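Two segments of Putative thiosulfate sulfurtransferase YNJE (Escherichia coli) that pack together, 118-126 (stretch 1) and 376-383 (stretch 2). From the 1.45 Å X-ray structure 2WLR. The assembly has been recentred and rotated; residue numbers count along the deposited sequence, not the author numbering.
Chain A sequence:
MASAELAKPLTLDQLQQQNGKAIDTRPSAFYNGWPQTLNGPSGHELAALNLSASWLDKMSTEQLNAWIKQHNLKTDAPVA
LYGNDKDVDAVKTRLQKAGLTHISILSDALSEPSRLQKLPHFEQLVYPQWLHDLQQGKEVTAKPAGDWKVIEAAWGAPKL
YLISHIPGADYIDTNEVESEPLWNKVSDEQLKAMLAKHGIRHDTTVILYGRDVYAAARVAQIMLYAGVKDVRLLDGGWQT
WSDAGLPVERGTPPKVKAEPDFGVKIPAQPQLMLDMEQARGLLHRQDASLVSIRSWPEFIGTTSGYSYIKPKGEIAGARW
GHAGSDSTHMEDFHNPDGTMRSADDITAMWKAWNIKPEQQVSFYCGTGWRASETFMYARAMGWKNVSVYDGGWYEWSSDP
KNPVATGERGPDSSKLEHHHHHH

Stretch 1 118-126: KLPHFEQLV
Stretch 2 (376-383) MYARAMGW

The end of a helix can leave a carbonyl free for a partner, and a glycine there leaves room for one; the putative thiosulfate sulfurtransferase YNJE offers a compact example. Residues 376-380 are helical; Gly 382, at phi/psi 86/16, leaves helical conformation in a Schellman motif, with Trp 383 N bonded to Ala 378 O and Gly 382 N to Arg 379 O, both at 3.0 Å. Against this terminus lies an irregular segment: Leu 119 is extended (-61/130), Pro 120 turns (-48/-38), His 121 sits at -131/55, residues 122-124 form a 3-10 turn, and a strand begins at Leu 125. The CA atoms of Leu 119 and Met 381 lie 5.5 Å apart, those of Pro 120 and Gly 382 5.3 Å, and those of His 121 and Ala 380 4.6 Å.

One direct hydrogen bond pins this register: His 121 N donates to Ala 380 O at 3.0 Å, with an angle of 154° at the hydrogen. The Ala 380 methyl is a small bump that sits in a hollow lined by Leu 119, Gln 124 and Leu 125. Leu 125 (chi1 m, chi2 t) brings CD1 to 3.8 Å from Ala 380 CB, and Gln 124 OE1 is also 3.8 Å from Ala 380 CB, while Leu 119, also m,t, places CD1 4.4 Å from the same methyl and CD2 4.2 Å from CG of the selenomethionine Met 381. Leu 125 CD2 meets the edge of the Tyr 377 ring, 4.2 Å from CE1.

Gly 382 supplies a second hollow. Its CA lies 3.9 Å from Pro 120 CB and 4.0 Å from His 121 CD2, near the plane of the imidazole. An ideal CB here would point toward stretch 1 and fall 2.8 Å from Pro 120 CG, a clash; glycine thus suits both the positive phi and the space occupied by the proline ring, which puckers C-gamma exo and carries CG to 3.4 Å from Met 381 O. His 121 (chi1 m, chi2 -74°) sets CD2 3.5 Å from Arg 379 O.

Gln 124 (m, t, chi3 1°) points toward the helix and places CD over one face of the Arg 379 guanidinium, 3.3 Å from NH1. Arg 379 reaches it with chi1 to chi3 all t and chi4 at -111°. Gln 124 OE1 and Arg 379 NH1 are 3.4 Å apart, but the angle is poor and they are not hydrogen-bonded. The O atom of a water bridges the two, donating to Gln 124 OE1 at 2.7 Å and Met 376 O at 2.9 Å and accepting from Arg 379 NH1 at 2.9 Å.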

ATOM      1  N   LYS A 118      -8.984  -8.328 -10.130  1.00 11.86           N
ATOM      2  CA  LYS A 118      -7.880  -8.304  -9.153  1.00 12.67           C
ATOM      3  C   LYS A 118      -7.006  -7.087  -9.333  1.00 13.32           C
ATOM      4  O   LYS A 118      -7.070  -6.429 -10.368  1.00 13.29           O
ATOM      5  CB  LYS A 118      -7.036  -9.566  -9.293  1.00 13.65           C
ATOM      6  CG  LYS A 118      -6.372  -9.767 -10.651  1.00 15.71           C
ATOM      7  CD  LYS A 118      -5.852 -11.200 -10.844  1.00 21.64           C
ATOM      8  CE  LYS A 118      -5.473 -11.493 -12.321  1.00 24.59           C
ATOM      9  NZ  LYS A 118      -5.625 -12.947 -12.684  1.00 29.11           N
ATOM     10  N   LEU A 119      -6.157  -6.810  -8.346  1.00 12.69           N
ATOM     11  CA  LEU A 119      -5.038  -5.910  -8.576  1.00 13.32           C
ATOM     12  C   LEU A 119      -4.143  -6.452  -9.642  1.00 14.52           C
ATOM     13  O   LEU A 119      -3.758  -7.604  -9.575  1.00 14.73           O
ATOM     14  CB  LEU A 119      -4.156  -5.755  -7.342  1.00 14.13           C
ATOM     15  CG  LEU A 119      -4.719  -5.104  -6.121  1.00 14.07           C
ATOM     16  CD1 LEU A 119      -3.606  -4.992  -5.079  1.00 14.64           C
ATOM     17  CD2 LEU A 119      -5.271  -3.695  -6.470  1.00 15.07           C
ATOM     18  N   PRO A 120      -3.797  -5.631 -10.632  1.00 14.14           N
ATOM     19  CA  PRO A 120      -2.910  -6.041 -11.694  1.00 15.49           C
ATOM     20  C   PRO A 120      -1.662  -6.731 -11.179  1.00 14.50           C
ATOM     21  O   PRO A 120      -1.233  -7.710 -11.764  1.00 16.87           O
ATOM     22  CB  PRO A 120      -2.590  -4.719 -12.390  1.00 15.20           C
ATOM     23  CG  PRO A 120      -3.773  -3.931 -12.197  1.00 16.07           C
ATOM     24  CD  PRO A 120      -4.328  -4.272 -10.856  1.00 15.21           C
ATOM     25  N   HIS A 121      -1.111  -6.253 -10.060  1.00 12.45           N
ATOM     26  CA  HIS A 121       0.068  -6.907  -9.496  1.00 11.81           C
ATOM     27  C   HIS A 121      -0.115  -7.167  -8.020  1.00 11.43           C
ATOM     28  O   HIS A 121       0.720  -6.813  -7.213  1.00 10.15           O
ATOM     29  CB  HIS A 121       1.296  -6.045  -9.730  1.00 12.50           C
ATOM     30  CG  HIS A 121       1.492  -5.688 -11.163  1.00 14.63           C
ATOM     31  ND1 HIS A 121       1.942  -6.588 -12.106  1.00 20.54           N
ATOM     32  CD2 HIS A 121       1.251  -4.531 -11.823  1.00 18.30           C
ATOM     33  CE1 HIS A 121       1.995  -5.984 -13.282  1.00 19.53           C
ATOM     34  NE2 HIS A 121       1.557  -4.745 -13.143  1.00 20.90           N
ATOM     35  N   PHE A 122      -1.200  -7.863  -7.677  1.00 10.55           N
ATOM     36  CA  PHE A 122      -1.482  -8.232  -6.301  1.00 10.15           C
ATOM     37  C   PHE A 122      -0.289  -8.949  -5.609  1.00  9.95           C
ATOM     38  O   PHE A 122      -0.120  -8.847  -4.389  1.00  9.49           O
ATOM     39  CB  PHE A 122      -2.744  -9.112  -6.212  1.00 10.87           C
ATOM     40  CG  PHE A 122      -2.578 -10.487  -6.748  1.00 10.20           C
ATOM     41  CD1 PHE A 122      -2.078 -11.479  -5.935  1.00 10.48           C
ATOM     42  CD2 PHE A 122      -2.860 -10.796  -8.067  1.00 12.99           C
ATOM     43  CE1 PHE A 122      -1.876 -12.734  -6.377  1.00  9.78           C
ATOM     44  CE2 PHE A 122      -2.671 -12.085  -8.529  1.00 13.27           C
ATOM     45  CZ  PHE A 122      -2.144 -13.063  -7.680  1.00 11.28           C
ATOM     46  N   GLU A 123       0.491  -9.682  -6.387  1.00  9.70           N
ATOM     47  CA  GLU A 123       1.562 -10.484  -5.833  1.00  9.61           C
ATOM     48  C   GLU A 123       2.673  -9.657  -5.212  1.00  8.59           C
ATOM     49  O   GLU A 123       3.510 -10.187  -4.496  1.00  8.43           O
ATOM     50  CB  GLU A 123       2.116 -11.429  -6.911  1.00 10.66           C
ATOM     51  CG  GLU A 123       2.996 -10.822  -7.977  1.00 13.10           C
ATOM     52  CD  GLU A 123       2.251  -9.997  -9.018  1.00 15.13           C
ATOM     53  OE1 GLU A 123       1.014 -10.114  -9.153  1.00 17.44           O
ATOM     54  OE2 GLU A 123       2.940  -9.251  -9.752  1.00 21.90           O
ATOM     55  N   GLN A 124       2.663  -8.361  -5.471  1.00  8.60           N
ATOM     56  CA  GLN A 124       3.618  -7.448  -4.822  1.00  8.86           C
ATOM     57  C   GLN A 124       3.289  -7.126  -3.405  1.00  8.73           C
ATOM     58  O   GLN A 124       4.136  -6.581  -2.696  1.00  9.79           O
ATOM     59  CB  GLN A 124       3.715  -6.155  -5.605  1.00  8.05           C
ATOM     60  CG  GLN A 124       4.364  -6.344  -6.998  1.00  8.41           C
ATOM     61  CD  GLN A 124       4.131  -5.193  -7.951  1.00  8.99           C
ATOM     62  OE1 GLN A 124       3.493  -4.183  -7.639  1.00  9.54           O
ATOM     63  NE2 GLN A 124       4.695  -5.328  -9.150  1.00 10.06           N
ATOM     64  N   LEU A 125       2.057  -7.379  -2.984  1.00  8.33           N
ATOM     65  CA  LEU A 125       1.571  -7.080  -1.625  1.00  9.48           C
ATOM     66  C   LEU A 125       1.227  -8.389  -0.991  1.00  8.94           C
ATOM     67  O   LEU A 125       0.092  -8.867  -1.053  1.00  9.48           O
ATOM     68  CB  LEU A 125       0.343  -6.147  -1.653  1.00 10.30           C
ATOM     69  CG  LEU A 125       0.651  -4.736  -2.123  1.00 15.07           C
ATOM     70  CD1 LEU A 125      -0.629  -3.964  -2.335  1.00 17.34           C
ATOM     71  CD2 LEU A 125       1.531  -3.958  -1.168  1.00 18.69           C
ATOM     72  N   VAL A 126       2.219  -8.995  -0.358  1.00  8.93           N
ATOM     73  CA  VAL A 126       2.024 -10.323   0.228  1.00  8.90           C
ATOM     74  C   VAL A 126       1.358 -10.274   1.620  1.00  8.93           C
ATOM     75  O   VAL A 126       1.157  -9.203   2.201  1.00  8.62           O
ATOM     76  CB  VAL A 126       3.347 -11.113   0.262  1.00  8.74           C
ATOM     77  CG1 VAL A 126       4.036 -11.045  -1.127  1.00 10.45           C
ATOM     78  CG2 VAL A 126       4.275 -10.590   1.395  1.00 10.77           C
HETATM   79  N   MSE A 376       4.321   2.413  -3.948  1.00  7.04           N
HETATM   80  CA  MSE A 376       4.162   0.953  -3.967  1.00  7.10           C
HETATM   81  C   MSE A 376       2.731   0.514  -4.197  1.00  8.20           C
HETATM   82  O   MSE A 376       2.497  -0.441  -4.920  1.00  7.86           O
HETATM   83  CB  MSE A 376       4.764   0.306  -2.719  1.00  7.72           C
HETATM   84  CG  MSE A 376       6.254   0.505  -2.536  1.00  6.30           C
HETATM   85 SE   MSE A 376       7.325  -0.325  -3.942  1.00 11.14          SE
HETATM   86  CE  MSE A 376       7.141  -2.197  -3.344  1.00 13.27           C
ATOM     87  N   TYR A 377       1.771   1.190  -3.581  1.00  7.77           N
ATOM     88  CA  TYR A 377       0.361   0.888  -3.847  1.00  7.98           C
ATOM     89  C   TYR A 377      -0.018   1.156  -5.323  1.00  7.72           C
ATOM     90  O   TYR A 377      -0.597   0.309  -5.967  1.00  7.46           O
ATOM     91  CB  TYR A 377      -0.544   1.659  -2.907  1.00  9.04           C
ATOM     92  CG  TYR A 377      -0.390   1.327  -1.433  1.00  8.58           C
ATOM     93  CD1 TYR A 377       0.183   0.104  -1.010  1.00  8.64           C
ATOM     94  CD2 TYR A 377      -0.752   2.246  -0.462  1.00  9.63           C
ATOM     95  CE1 TYR A 377       0.326  -0.200   0.318  1.00 10.22           C
ATOM     96  CE2 TYR A 377      -0.616   1.925   0.878  1.00  9.93           C
ATOM     97  CZ  TYR A 377      -0.071   0.705   1.246  1.00 10.44           C
ATOM     98  OH  TYR A 377       0.069   0.415   2.590  1.00 10.71           O
ATOM     99  N   ALA A 378       0.356   2.315  -5.861  1.00  7.48           N
ATOM    100  CA  ALA A 378       0.050   2.628  -7.261  1.00  8.01           C
ATOM    101  C   ALA A 378       0.694   1.638  -8.219  1.00  8.76           C
ATOM    102  O   ALA A 378       0.106   1.254  -9.192  1.00  9.25           O
ATOM    103  CB  ALA A 378       0.535   4.053  -7.584  1.00  8.69           C
ATOM    104  N   ARG A 379       1.919   1.203  -7.910  1.00  8.23           N
ATOM    105  CA  ARG A 379       2.593   0.174  -8.684  1.00  9.56           C
ATOM    106  C   ARG A 379       1.782  -1.135  -8.687  1.00  8.99           C
ATOM    107  O   ARG A 379       1.524  -1.718  -9.754  1.00 10.13           O
ATOM    108  CB  ARG A 379       3.986  -0.044  -8.108  1.00  9.44           C
ATOM    109  CG  ARG A 379       4.780  -1.147  -8.785  1.00 11.48           C
ATOM    110  CD  ARG A 379       6.132  -1.312  -8.119  1.00 11.74           C
ATOM    111  NE  ARG A 379       6.899  -2.489  -8.544  1.00 12.68           N
ATOM    112  CZ  ARG A 379       7.174  -3.554  -7.797  1.00 11.51           C
ATOM    113  NH1 ARG A 379       6.683  -3.714  -6.576  1.00 10.62           N
ATOM    114  NH2 ARG A 379       7.917  -4.528  -8.320  1.00 14.60           N
ATOM    115  N   ALA A 380       1.313  -1.569  -7.507  1.00  8.70           N
ATOM    116  CA  ALA A 380       0.504  -2.797  -7.367  1.00  8.69           C
ATOM    117  C   ALA A 380      -0.840  -2.641  -8.096  1.00  8.61           C
ATOM    118  O   ALA A 380      -1.413  -3.606  -8.640  1.00  9.42           O
ATOM    119  CB  ALA A 380       0.289  -3.087  -5.894  1.00  9.96           C
HETATM  120  N   MSE A 381      -1.329  -1.409  -8.144  1.00  8.80           N
HETATM  121  CA  MSE A 381      -2.564  -1.051  -8.839  1.00 10.08           C
HETATM  122  C   MSE A 381      -2.405  -0.990 -10.348  1.00 10.34           C
HETATM  123  O   MSE A 381      -3.390  -0.751 -11.062  1.00 11.55           O
HETATM  124  CB  MSE A 381      -3.065   0.296  -8.325  1.00 10.34           C
HETATM  125  CG  MSE A 381      -3.686   0.203  -6.966  1.00 11.32           C
HETATM  126 SE   MSE A 381      -3.817   1.912  -5.986  1.00 14.37          SE
HETATM  127  CE  MSE A 381      -5.024   2.948  -7.017  1.00  7.74           C
ATOM    128  N   GLY A 382      -1.173  -1.115 -10.841  1.00 11.05           N
ATOM    129  CA  GLY A 382      -0.916  -1.160 -12.265  1.00 11.18           C
ATOM    130  C   GLY A 382      -0.760   0.202 -12.900  1.00 11.68           C
ATOM    131  O   GLY A 382      -0.809   0.310 -14.125  1.00 13.11           O
ATOM    132  N   TRP A 383      -0.543   1.255 -12.108  1.00 11.03           N
ATOM    133  CA  TRP A 383      -0.333   2.571 -12.690  1.00 11.26           C
ATOM    134  C   TRP A 383       1.044   2.555 -13.354  1.00 12.18           C
ATOM    135  O   TRP A 383       2.022   2.174 -12.722  1.00 12.95           O
ATOM    136  CB  TRP A 383      -0.424   3.653 -11.612  1.00 10.41           C
ATOM    137  CG  TRP A 383      -1.812   3.904 -11.166  1.00  8.84           C
ATOM    138  CD1 TRP A 383      -2.831   2.996 -11.060  1.00 12.17           C
ATOM    139  CD2 TRP A 383      -2.374   5.181 -10.875  1.00  9.43           C
ATOM    140  NE1 TRP A 383      -3.989   3.645 -10.685  1.00 10.95           N
ATOM    141  CE2 TRP A 383      -3.733   4.985 -10.558  1.00 11.31           C
ATOM    142  CE3 TRP A 383      -1.851   6.471 -10.822  1.00  9.38           C
ATOM    143  CZ2 TRP A 383      -4.580   6.048 -10.214  1.00 11.11           C
ATOM    144  CZ3 TRP A 383      -2.688   7.532 -10.492  1.00  9.91           C
ATOM    145  CH2 TRP A 383      -4.041   7.316 -10.188  1.00 10.73           C
TER
HETATM  146  O   HOH W   1       4.239  -2.640  -5.497  1.00 10.06           O